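Local coordinates for taurine:2-oxoglutarate aminotransferase (Bifidobacterium kashiwanohense PV20-2, PDB 6JIX) that transfers the amino group of taurine to 2-oxoglutarate, forming glutamate, with pyridoxal 5'-phosphate as cofactor, at the interface of chains A and B. Coordinates in Å, arbitrary orientation; residue numbers count along the deposited sequence, not the author numbering. Chains: chain A/B, taurine:2-oxoglutarate aminotransferase.

Contacts 1 and 2 lie about 17 Å apart, centre to centre, in the two-fold interface of two copies of the aminotransferase. Strand 107-113 of chain A supplies A:Val110 and A:Phe111 to contact 1, and the chain runs straight on to A:Asn114 and A:Gly115 in contact 2. The loop around 308-317 is likewise used in both, by chain A in contact 1 and by chain B in contact 2. Because each contact has a twin with the chains exchanged, these segments appear to tie the dimer seam to the cofactor lysine, A:Lys281, and to a glutamate-binding stretch near the N-terminus.

Contact 1: the interface of chains A and B. Residues chain A 110-111, 308, 310-312, 315; chain B 19-22, 26.
B:Met20 lies against strand 107-113 of chain A, and its backbone N donates a hydrogen bond to the carbonyl O of A:Val110 at 2.9 Å. A:Val110 and B:Val19 form a parallel beta bridge, which adds the B:Val19 segment alongside the edge of strand 107-113. One water spans the backbone acceptors, 3.1 Å from A:Val110 O and 2.7 Å from B:Met20 O.

With CG anti to its backbone N (chi1 -161°), the B:Met20 side chain crosses both A:Phe111 and A:Leu308 at about a right angle. Its CB sits at the edge of the A:Phe111 ring, in plane, 3.6 Å from the CB of that residue. The next carbon, CG, meets the CD2 methyl of A:Leu308 at 3.4 Å. The same leucine methyl also packs against the backbone carbonyl of B:Gln21.

At the far end of the phenyl ring, B:Ser22 OG lies 3.5 Å from A:Phe111 CE1, while B:Ser22 CB packs against A:Gly311 CA. The serine thus sits directly against the alpha-carbon of the glycine.

Behind this layer, B:Gln26 braces the loop from its own chain. Its amide accepts from B:Gln21 N at OE1 in a nearly straight bond (175° at H), and its NE2 donates to B:Gln21 O at 3.2 Å, in the carbonyl plane on a lone pair. This two-point grip fixes the peptide groups on either side of B:Gln21, and so helps hold B:Met20 and B:Ser22 against chain A. The contact thus docks a loop of one subunit on the other, and through B:Ser22, a glutamate-binding residue, may help shape that ligand site.

Contact 2: the interface of chains A and B. Residues chain A 114-115, 280-281, 284, 286, 289-290; chain B 114, 314, 317.
B:His317 has CG anti to its backbone N (chi1 -175°), and B:Tyr314 has CG anti to its carbonyl carbon (chi1 -68°), which directs both rings from one loop of chain B onto the A:Gly286 to A:Pro289 segment. The imidazole NE2 of B:His317 donates a hydrogen bond to A:Gly286 O at 2.8 Å. The oxygen lies close to the ring plane, whereas the donor is tilted from the carbonyl plane, and the bond is bent to 141° at H.

A:Pro289 meets the same imidazole tip to tip. Its CD lies over the centre of one face, 3.6 Å from the centroid, in a CH-pi contact. The histidine is therefore held at NE2 by the carbonyl and on a face by the pyrrolidine, a pair of contacts that should restrict rotation of the ring.

The tyrosine ring fits between the glycine and the proline. B:Tyr314 CE1 packs 3.5 Å from A:Gly286 CA on one flank, while CE2 on the other lies 3.8 Å from A:Pro289 CA. Its phenol OH points further into chain A, passing near the backbone of A:Lys281, the residue of the 3-10 helix 281-283 that in this family forms the internal aldimine with pyridoxal 5'-phosphate. The tyrosine may therefore help support the backbone of the cofactor lysine from the partner subunit.

Near the two-fold axis, A:Asn114 and B:Asn114 pack through their beta-carbons, CB to CB at 3.7 Å. Each carboxamide nitrogen lies near the other asparagine's backbone O, with B:Asn114 ND2 3.5 Å from A:Asn114 O. B:Asn114 directs its OD1 toward A:Pro289, the two side chains crossing obliquely, with that carboxamide oxygen 3.8 Å from A:Pro289 CB.

Contact 1: the interface of chains A and B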
loop_
_atom_site.group_PDB
_atom_site.type_symbol
_atom_site.label_atom_id
_atom_site.label_comp_id
_atom_site.label_asym_id
_atom_site.label_seq_id
_atom_site.Cartn_x
_atom_site.Cartn_y
_atom_site.Cartn_z
ATOM N N VAL A 110 2.632 16.851 -3.733
ATOM C CA VAL A 110 2.920 15.566 -3.108
ATOM C C VAL A 110 1.782 14.592 -3.425
ATOM O O VAL A 110 0.597 14.933 -3.287
ATOM C CB VAL A 110 3.113 15.712 -1.589
ATOM C CG1 VAL A 110 3.204 14.348 -0.942
ATOM C CG2 VAL A 110 4.350 16.534 -1.314
ATOM N N PHE A 111 2.138 13.384 -3.855
ATOM C CA PHE A 111 1.160 12.333 -4.115
ATOM C C PHE A 111 1.243 11.311 -2.986
ATOM O O PHE A 111 2.199 10.529 -2.922
ATOM C CB PHE A 111 1.400 11.664 -5.466
ATOM C CG PHE A 111 0.373 10.627 -5.793
ATOM C CD1 PHE A 111 -0.925 11.000 -6.116
ATOM C CD2 PHE A 111 0.681 9.284 -5.716
ATOM C CE1 PHE A 111 -1.885 10.059 -6.400
ATOM C CE2 PHE A 111 -0.273 8.339 -5.994
ATOM C CZ PHE A 111 -1.568 8.734 -6.337
ATOM N N LEU A 308 -3.937 12.841 -14.150
ATOM C CA LEU A 308 -3.061 11.949 -13.392
ATOM C C LEU A 308 -3.750 10.597 -13.257
ATOM O O LEU A 308 -4.594 10.404 -12.379
ATOM C CB LEU A 308 -2.749 12.543 -12.020
ATOM C CG LEU A 308 -1.935 11.623 -11.116
ATOM C CD1 LEU A 308 -0.567 11.431 -11.720
ATOM C CD2 LEU A 308 -1.825 12.199 -9.724
ATOM N N CYS A 310 -3.363 7.936 -11.760
ATOM C CA CYS A 310 -2.890 7.259 -10.562
ATOM C C CYS A 310 -3.880 7.525 -9.449
ATOM O O CYS A 310 -4.504 8.589 -9.407
ATOM C CB CYS A 310 -1.527 7.772 -10.097
ATOM S SG CYS A 310 -0.182 7.480 -11.249
ATOM N N GLY A 311 -3.984 6.584 -8.522
ATOM C CA GLY A 311 -4.924 6.740 -7.430
ATOM C C GLY A 311 -4.927 5.530 -6.523
ATOM O O GLY A 311 -4.464 4.446 -6.886
ATOM N N LEU A 312 -5.458 5.741 -5.321
ATOM C CA LEU A 312 -5.687 4.650 -4.389
ATOM C C LEU A 312 -6.704 5.117 -3.362
ATOM O O LEU A 312 -6.791 6.308 -3.055
ATOM C CB LEU A 312 -4.404 4.184 -3.702
ATOM C CG LEU A 312 -3.515 5.223 -3.024
ATOM C CD1 LEU A 312 -2.924 4.640 -1.748
ATOM C CD2 LEU A 312 -2.428 5.614 -3.979
ATOM N N SER A 315 -5.341 7.338 -0.429
ATOM C CA SER A 315 -4.365 8.404 -0.705
ATOM C C SER A 315 -4.651 9.662 0.110
ATOM O O SER A 315 -5.782 10.150 0.136
ATOM C CB SER A 315 -4.360 8.753 -2.195
ATOM O OG SER A 315 -3.490 9.846 -2.448
ATOM N N VAL B 19 -1.389 19.581 -3.356
ATOM C CA VAL B 19 -1.748 18.171 -3.264
ATOM C C VAL B 19 -1.862 17.583 -4.663
ATOM O O VAL B 19 -2.363 18.228 -5.591
ATOM C CB VAL B 19 -3.052 17.990 -2.473
ATOM C CG1 VAL B 19 -3.615 16.635 -2.763
ATOM C CG2 VAL B 19 -2.782 18.160 -0.986
ATOM N N MET B 20 -1.401 16.344 -4.814
ATOM C CA MET B 20 -1.535 15.605 -6.064
ATOM C C MET B 20 -2.814 14.768 -5.996
ATOM O O MET B 20 -2.874 13.758 -5.287
ATOM C CB MET B 20 -0.303 14.729 -6.278
ATOM C CG MET B 20 -0.090 14.274 -7.713
ATOM S SD MET B 20 0.822 15.453 -8.702
ATOM C CE MET B 20 1.789 14.366 -9.734
ATOM N N GLN B 21 -3.817 15.159 -6.769
ATOM C CA GLN B 21 -5.132 14.542 -6.681
ATOM C C GLN B 21 -5.212 13.267 -7.516
ATOM O O GLN B 21 -4.830 13.251 -8.685
ATOM C CB GLN B 21 -6.188 15.529 -7.147
ATOM C CG GLN B 21 -7.564 14.945 -7.183
ATOM C CD GLN B 21 -8.145 14.829 -5.808
ATOM O OE1 GLN B 21 -8.843 15.732 -5.346
ATOM N NE2 GLN B 21 -7.852 13.726 -5.129
ATOM N N SER B 22 -5.765 12.220 -6.932
ATOM C CA SER B 22 -5.943 10.970 -7.651
ATOM C C SER B 22 -6.977 11.108 -8.774
ATOM O O SER B 22 -8.038 11.719 -8.600
ATOM C CB SER B 22 -6.366 9.870 -6.673
ATOM O OG SER B 22 -5.253 9.375 -5.943
ATOM N N GLN B 26 -4.721 18.427 -12.039
ATOM C CA GLN B 26 -4.420 19.136 -10.807
ATOM C C GLN B 26 -4.988 20.552 -10.805
ATOM O O GLN B 26 -5.139 21.196 -11.851
ATOM C CB GLN B 26 -2.906 19.177 -10.583
ATOM C CG GLN B 26 -2.296 17.798 -10.482
ATOM C CD GLN B 26 -3.108 16.880 -9.583
ATOM O OE1 GLN B 26 -3.329 17.180 -8.411
ATOM N NE2 GLN B 26 -3.566 15.760 -10.136
HETATM O O HOH W 1 -1.794 12.987 -2.910
#

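Contact 2: the interface of chains A and B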
loop_
_atom_site.group_PDB
_atom_site.type_symbol
_atom_site.label_atom_id
_atom_site.label_comp_id
_atom_site.label_asym_id
_atom_site.label_seq_id
_atom_site.Cartn_x
_atom_site.Cartn_y
_atom_site.Cartn_z
ATOM N N ASN A 114 0.270 4.694 0.582
ATOM C CA ASN A 114 0.214 3.976 1.843
ATOM C C ASN A 114 1.573 3.564 2.374
ATOM O O ASN A 114 1.674 3.223 3.558
ATOM C CB ASN A 114 -0.676 2.747 1.704
ATOM C CG ASN A 114 -2.128 3.116 1.704
ATOM O OD1 ASN A 114 -2.505 4.096 2.345
ATOM N ND2 ASN A 114 -2.951 2.368 0.964
ATOM N N GLY A 115 2.590 3.513 1.523
ATOM C CA GLY A 115 3.900 3.077 1.956
ATOM C C GLY A 115 4.929 3.350 0.890
ATOM O O GLY A 115 4.719 4.190 0.014
ATOM N N ALA A 280 8.414 6.913 2.622
ATOM C CA ALA A 280 7.409 6.354 3.513
ATOM C C ALA A 280 7.815 6.498 4.974
ATOM O O ALA A 280 7.318 7.370 5.691
ATOM C CB ALA A 280 7.183 4.865 3.198
ATOM N N LYS A 281 8.805 5.715 5.376
ATOM C CA LYS A 281 8.891 5.266 6.756
ATOM C C LYS A 281 8.816 6.432 7.746
ATOM O O LYS A 281 7.829 6.576 8.477
ATOM C CB LYS A 281 10.167 4.444 6.903
ATOM C CG LYS A 281 10.026 3.101 6.218
ATOM C CD LYS A 281 11.308 2.685 5.590
ATOM C CE LYS A 281 11.666 1.342 6.133
ATOM N NZ LYS A 281 12.223 0.452 5.119
ATOM N N THR A 284 6.022 9.309 9.129
ATOM C CA THR A 284 5.211 9.100 10.320
ATOM C C THR A 284 5.898 8.181 11.326
ATOM O O THR A 284 5.244 7.736 12.272
ATOM C CB THR A 284 3.815 8.540 9.972
ATOM O OG1 THR A 284 3.894 7.121 9.758
ATOM C CG2 THR A 284 3.233 9.213 8.737
ATOM N N GLY A 286 6.353 5.285 11.134
ATOM C CA GLY A 286 5.625 4.040 11.077
ATOM C C GLY A 286 4.358 4.014 11.902
ATOM O O GLY A 286 3.659 2.995 11.900
ATOM N N PRO A 289 0.439 4.059 8.482
ATOM C CA PRO A 289 0.962 3.841 7.120
ATOM C C PRO A 289 0.827 5.091 6.262
ATOM O O PRO A 289 -0.273 5.617 6.064
ATOM C CB PRO A 289 0.086 2.701 6.591
ATOM C CG PRO A 289 -0.302 1.954 7.810
ATOM C CD PRO A 289 -0.480 2.986 8.894
ATOM N N LEU A 290 1.953 5.542 5.709
ATOM C CA LEU A 290 1.944 6.710 4.840
ATOM C C LEU A 290 3.195 6.696 3.981
ATOM O O LEU A 290 4.279 6.353 4.457
ATOM C CB LEU A 290 1.879 8.009 5.653
ATOM C CG LEU A 290 1.793 9.317 4.865
ATOM C CD1 LEU A 290 0.575 9.367 3.939
ATOM C CD2 LEU A 290 1.813 10.522 5.818
ATOM N N ASN B 114 -1.535 -3.105 3.296
ATOM C CA ASN B 114 -1.954 -1.725 3.518
ATOM C C ASN B 114 -3.292 -1.376 2.878
ATOM O O ASN B 114 -3.939 -0.426 3.324
ATOM C CB ASN B 114 -0.912 -0.751 2.954
ATOM C CG ASN B 114 0.301 -0.595 3.847
ATOM O OD1 ASN B 114 0.213 -0.731 5.066
ATOM N ND2 ASN B 114 1.447 -0.302 3.243
ATOM N N TYR B 314 4.909 -2.459 6.644
ATOM C CA TYR B 314 3.774 -2.225 7.529
ATOM C C TYR B 314 2.819 -3.417 7.634
ATOM O O TYR B 314 1.695 -3.242 8.115
ATOM C CB TYR B 314 3.020 -0.974 7.064
ATOM C CG TYR B 314 3.817 0.302 7.248
ATOM C CD1 TYR B 314 4.702 0.454 8.331
ATOM C CD2 TYR B 314 3.698 1.356 6.347
ATOM C CE1 TYR B 314 5.445 1.633 8.506
ATOM C CE2 TYR B 314 4.433 2.529 6.507
ATOM C CZ TYR B 314 5.301 2.668 7.596
ATOM O OH TYR B 314 6.008 3.842 7.761
ATOM N N HIS B 317 0.194 -3.924 10.496
ATOM C CA HIS B 317 0.397 -2.713 11.276
ATOM C C HIS B 317 -0.465 -2.730 12.534
ATOM O O HIS B 317 -1.680 -2.965 12.478
ATOM C CB HIS B 317 0.072 -1.495 10.407
ATOM C CG HIS B 317 0.351 -0.188 11.070
ATOM N ND1 HIS B 317 -0.520 0.385 11.974
ATOM C CD2 HIS B 317 1.411 0.653 10.980
ATOM C CE1 HIS B 317 -0.011 1.529 12.403
ATOM N NE2 HIS B 317 1.160 1.713 11.818
#